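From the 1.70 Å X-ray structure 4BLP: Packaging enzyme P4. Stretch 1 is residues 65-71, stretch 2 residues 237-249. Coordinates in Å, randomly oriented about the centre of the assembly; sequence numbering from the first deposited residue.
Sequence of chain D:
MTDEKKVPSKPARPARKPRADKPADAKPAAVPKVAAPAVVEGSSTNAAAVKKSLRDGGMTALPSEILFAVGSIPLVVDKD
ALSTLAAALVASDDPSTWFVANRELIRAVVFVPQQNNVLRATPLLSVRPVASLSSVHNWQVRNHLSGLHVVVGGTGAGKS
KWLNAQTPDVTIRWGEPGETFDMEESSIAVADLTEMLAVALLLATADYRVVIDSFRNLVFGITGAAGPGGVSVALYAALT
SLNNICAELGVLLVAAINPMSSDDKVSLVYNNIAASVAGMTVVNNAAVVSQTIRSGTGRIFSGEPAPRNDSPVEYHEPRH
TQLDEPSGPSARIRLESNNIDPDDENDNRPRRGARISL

Stretch 1, residues 65-71: EILFAVG
Stretch 2 237-249: AALTSLNNICAEL

How do the two stretches lie against each other? Residues 65-70 form an extended strand, and 237-248 belong to a regular helix that begins earlier in the chain. Their N-to-C directions differ by 145°, so they run roughly antiparallel, with axes 7.7 Å apart at closest approach. The CA atoms of Val70 and Ala238 are 4.7 Å apart, those of Phe68 and Ser241 7.0 Å, and the gap thus widens from the strand's C-terminal end.

What does the p rotamer of Phe68 put against the helix? With chi1 at 63° and chi2 at -76°, its ring lies flat under Ile245, whose CG1 stands 3.7 Å from the ring centroid and 4° off its normal, a CH-pi contact. Ile245 is m, m (-74°, -67°), which brings CD1 within 3.6 Å of Phe68 CD1 and 3.7 Å of Ile66 CG2. Leu242, m and t, reaches inward from a sideways CB to place CD2 4.0 Å from Phe68 CE2.

What closes the two ends? Val70 (m, -67°) sets CB 4.0 Å from Ala238 CB, where the Ala238 methyl packs between closely spaced backbones, and CG1 4.1 Å from Leu242 CG. At the other end Ile66, m and t, extends CD1 to 3.8 Å from Glu248 CG; Glu248 is t, p, so the contact uses its aliphatic part. Leu67, t and p, points away.

How is the polar backbone of Ala69 served? No direct hydrogen bond crosses the contact; waters connect the stretches instead. Ser241, m (-66°), points toward the strand, its OG 3.5 Å from Ala69 O. Water 1 accepts from Ala69 N (2.9 Å) and Ser241 OG (2.8 Å), while water 2 donates to Ala69 O (2.7 Å) and Ser241 OG (2.9 Å). Gly71 then leaves the strand with phi/psi 60/-132.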

# COMPACT_ATOMS: atom_id res chain seq x y z
N GLU D 65 26.79 18.80 12.58
CA GLU D 65 25.48 18.26 12.15
C GLU D 65 25.12 16.94 12.79
O GLU D 65 25.95 16.03 12.84
CB GLU D 65 25.46 18.06 10.63
CG GLU D 65 25.49 19.37 9.84
CD GLU D 65 25.62 19.23 8.33
OE1 GLU D 65 26.32 18.30 7.85
OE2 GLU D 65 25.05 20.09 7.62
N ILE D 66 23.88 16.80 13.27
CA ILE D 66 23.39 15.52 13.78
C ILE D 66 22.22 15.12 12.89
O ILE D 66 21.20 15.80 12.88
CB ILE D 66 22.96 15.54 15.26
CG1 ILE D 66 24.10 16.02 16.18
CG2 ILE D 66 22.46 14.12 15.69
CD1 ILE D 66 23.58 16.41 17.59
N LEU D 67 22.35 13.99 12.20
CA LEU D 67 21.27 13.45 11.37
C LEU D 67 20.39 12.55 12.23
O LEU D 67 20.90 11.70 12.98
CB LEU D 67 21.88 12.63 10.22
CG LEU D 67 20.88 11.92 9.28
CD1 LEU D 67 20.11 12.96 8.41
CD2 LEU D 67 21.64 10.92 8.37
N PHE D 68 19.07 12.70 12.13
CA PHE D 68 18.12 11.83 12.83
C PHE D 68 16.86 11.74 11.98
O PHE D 68 16.82 12.26 10.86
CB PHE D 68 17.84 12.34 14.26
CG PHE D 68 17.18 13.71 14.39
CD1 PHE D 68 17.91 14.88 14.19
CD2 PHE D 68 15.86 13.82 14.81
CE1 PHE D 68 17.32 16.15 14.37
CE2 PHE D 68 15.27 15.07 15.01
CZ PHE D 68 15.99 16.23 14.76
N ALA D 69 15.83 11.06 12.50
CA ALA D 69 14.62 10.93 11.71
C ALA D 69 13.41 10.89 12.59
O ALA D 69 13.48 10.38 13.71
CB ALA D 69 14.69 9.63 10.87
N VAL D 70 12.27 11.36 12.05
CA VAL D 70 10.97 11.16 12.72
C VAL D 70 10.10 10.50 11.64
O VAL D 70 9.86 11.10 10.58
CB VAL D 70 10.37 12.45 13.35
CG1 VAL D 70 11.21 12.95 14.54
CG2 VAL D 70 10.13 13.54 12.36
N GLY D 71 9.71 9.24 11.85
CA GLY D 71 9.04 8.48 10.79
C GLY D 71 10.00 8.40 9.60
O GLY D 71 11.21 8.17 9.78
N ALA D 237 9.16 5.70 18.48
CA ALA D 237 10.56 5.88 18.04
C ALA D 237 10.82 7.38 17.82
O ALA D 237 11.91 7.87 18.14
CB ALA D 237 10.79 5.10 16.74
N ALA D 238 9.83 8.10 17.26
CA ALA D 238 10.00 9.57 17.00
C ALA D 238 10.16 10.30 18.31
O ALA D 238 10.98 11.21 18.42
CB ALA D 238 8.80 10.15 16.23
N LEU D 239 9.34 9.95 19.30
CA LEU D 239 9.46 10.63 20.61
C LEU D 239 10.83 10.35 21.25
O LEU D 239 11.44 11.25 21.82
CB LEU D 239 8.35 10.13 21.55
CG LEU D 239 6.93 10.64 21.17
CD1 LEU D 239 5.89 9.98 22.07
CD2 LEU D 239 6.82 12.21 21.29
N THR D 240 11.36 9.13 21.10
CA THR D 240 12.71 8.83 21.66
C THR D 240 13.76 9.61 20.88
O THR D 240 14.72 10.09 21.48
CB THR D 240 12.99 7.32 21.63
OG1 THR D 240 12.01 6.71 22.49
CG2 THR D 240 14.41 6.97 22.14
N SER D 241 13.60 9.71 19.57
CA SER D 241 14.57 10.51 18.76
C SER D 241 14.59 11.96 19.20
O SER D 241 15.67 12.52 19.44
CB SER D 241 14.24 10.40 17.26
OG SER D 241 14.44 9.07 16.84
N LEU D 242 13.39 12.57 19.35
CA LEU D 242 13.32 13.97 19.79
C LEU D 242 13.84 14.10 21.20
O LEU D 242 14.62 15.01 21.51
CB LEU D 242 11.86 14.46 19.70
CG LEU D 242 11.33 14.54 18.27
CD1 LEU D 242 9.82 14.87 18.28
CD2 LEU D 242 12.11 15.66 17.47
N ASN D 243 13.47 13.14 22.06
CA ASN D 243 14.00 13.15 23.43
C ASN D 243 15.54 13.19 23.47
O ASN D 243 16.15 13.97 24.21
CB ASN D 243 13.54 11.86 24.16
CG ASN D 243 13.97 11.90 25.60
OD1 ASN D 243 13.29 12.51 26.44
ND2 ASN D 243 15.10 11.23 25.92
N ASN D 244 16.18 12.32 22.67
CA ASN D 244 17.61 12.16 22.74
C ASN D 244 18.33 13.32 22.06
O ASN D 244 19.47 13.61 22.42
CB ASN D 244 18.02 10.80 22.19
CG ASN D 244 17.65 9.66 23.15
OD1 ASN D 244 17.12 9.90 24.25
ND2 ASN D 244 17.91 8.41 22.77
N ILE D 245 17.71 13.98 21.09
CA ILE D 245 18.33 15.20 20.51
C ILE D 245 18.34 16.27 21.62
O ILE D 245 19.35 16.93 21.84
CB ILE D 245 17.54 15.70 19.25
CG1 ILE D 245 17.81 14.77 18.05
CG2 ILE D 245 17.81 17.21 18.95
CD1 ILE D 245 19.32 14.83 17.51
N CYS D 246 17.22 16.41 22.34
CA CYS D 246 17.18 17.38 23.46
C CYS D 246 18.25 17.04 24.52
O CYS D 246 18.95 17.93 25.03
CB CYS D 246 15.80 17.41 24.11
SG CYS D 246 14.50 18.08 23.06
N ALA D 247 18.37 15.74 24.87
CA ALA D 247 19.35 15.30 25.86
C ALA D 247 20.77 15.65 25.38
O ALA D 247 21.57 16.14 26.17
CB ALA D 247 19.22 13.80 26.13
N GLU D 248 21.08 15.37 24.10
CA GLU D 248 22.42 15.67 23.54
C GLU D 248 22.73 17.19 23.65
O GLU D 248 23.88 17.58 23.89
CB GLU D 248 22.46 15.21 22.07
CG GLU D 248 23.74 15.61 21.33
CD GLU D 248 25.03 15.02 21.89
OE1 GLU D 248 24.98 14.01 22.62
OE2 GLU D 248 26.10 15.57 21.56
N LEU D 249 21.70 18.03 23.47
CA LEU D 249 21.85 19.49 23.48
C LEU D 249 21.70 20.09 24.89
O LEU D 249 21.81 21.31 25.05
CB LEU D 249 20.82 20.10 22.50
CG LEU D 249 20.96 19.60 21.02
CD1 LEU D 249 19.82 20.10 20.17
CD2 LEU D 249 22.33 20.04 20.43
O HOH W 1 16.31 9.29 14.72
O HOH W 2 12.52 8.13 14.94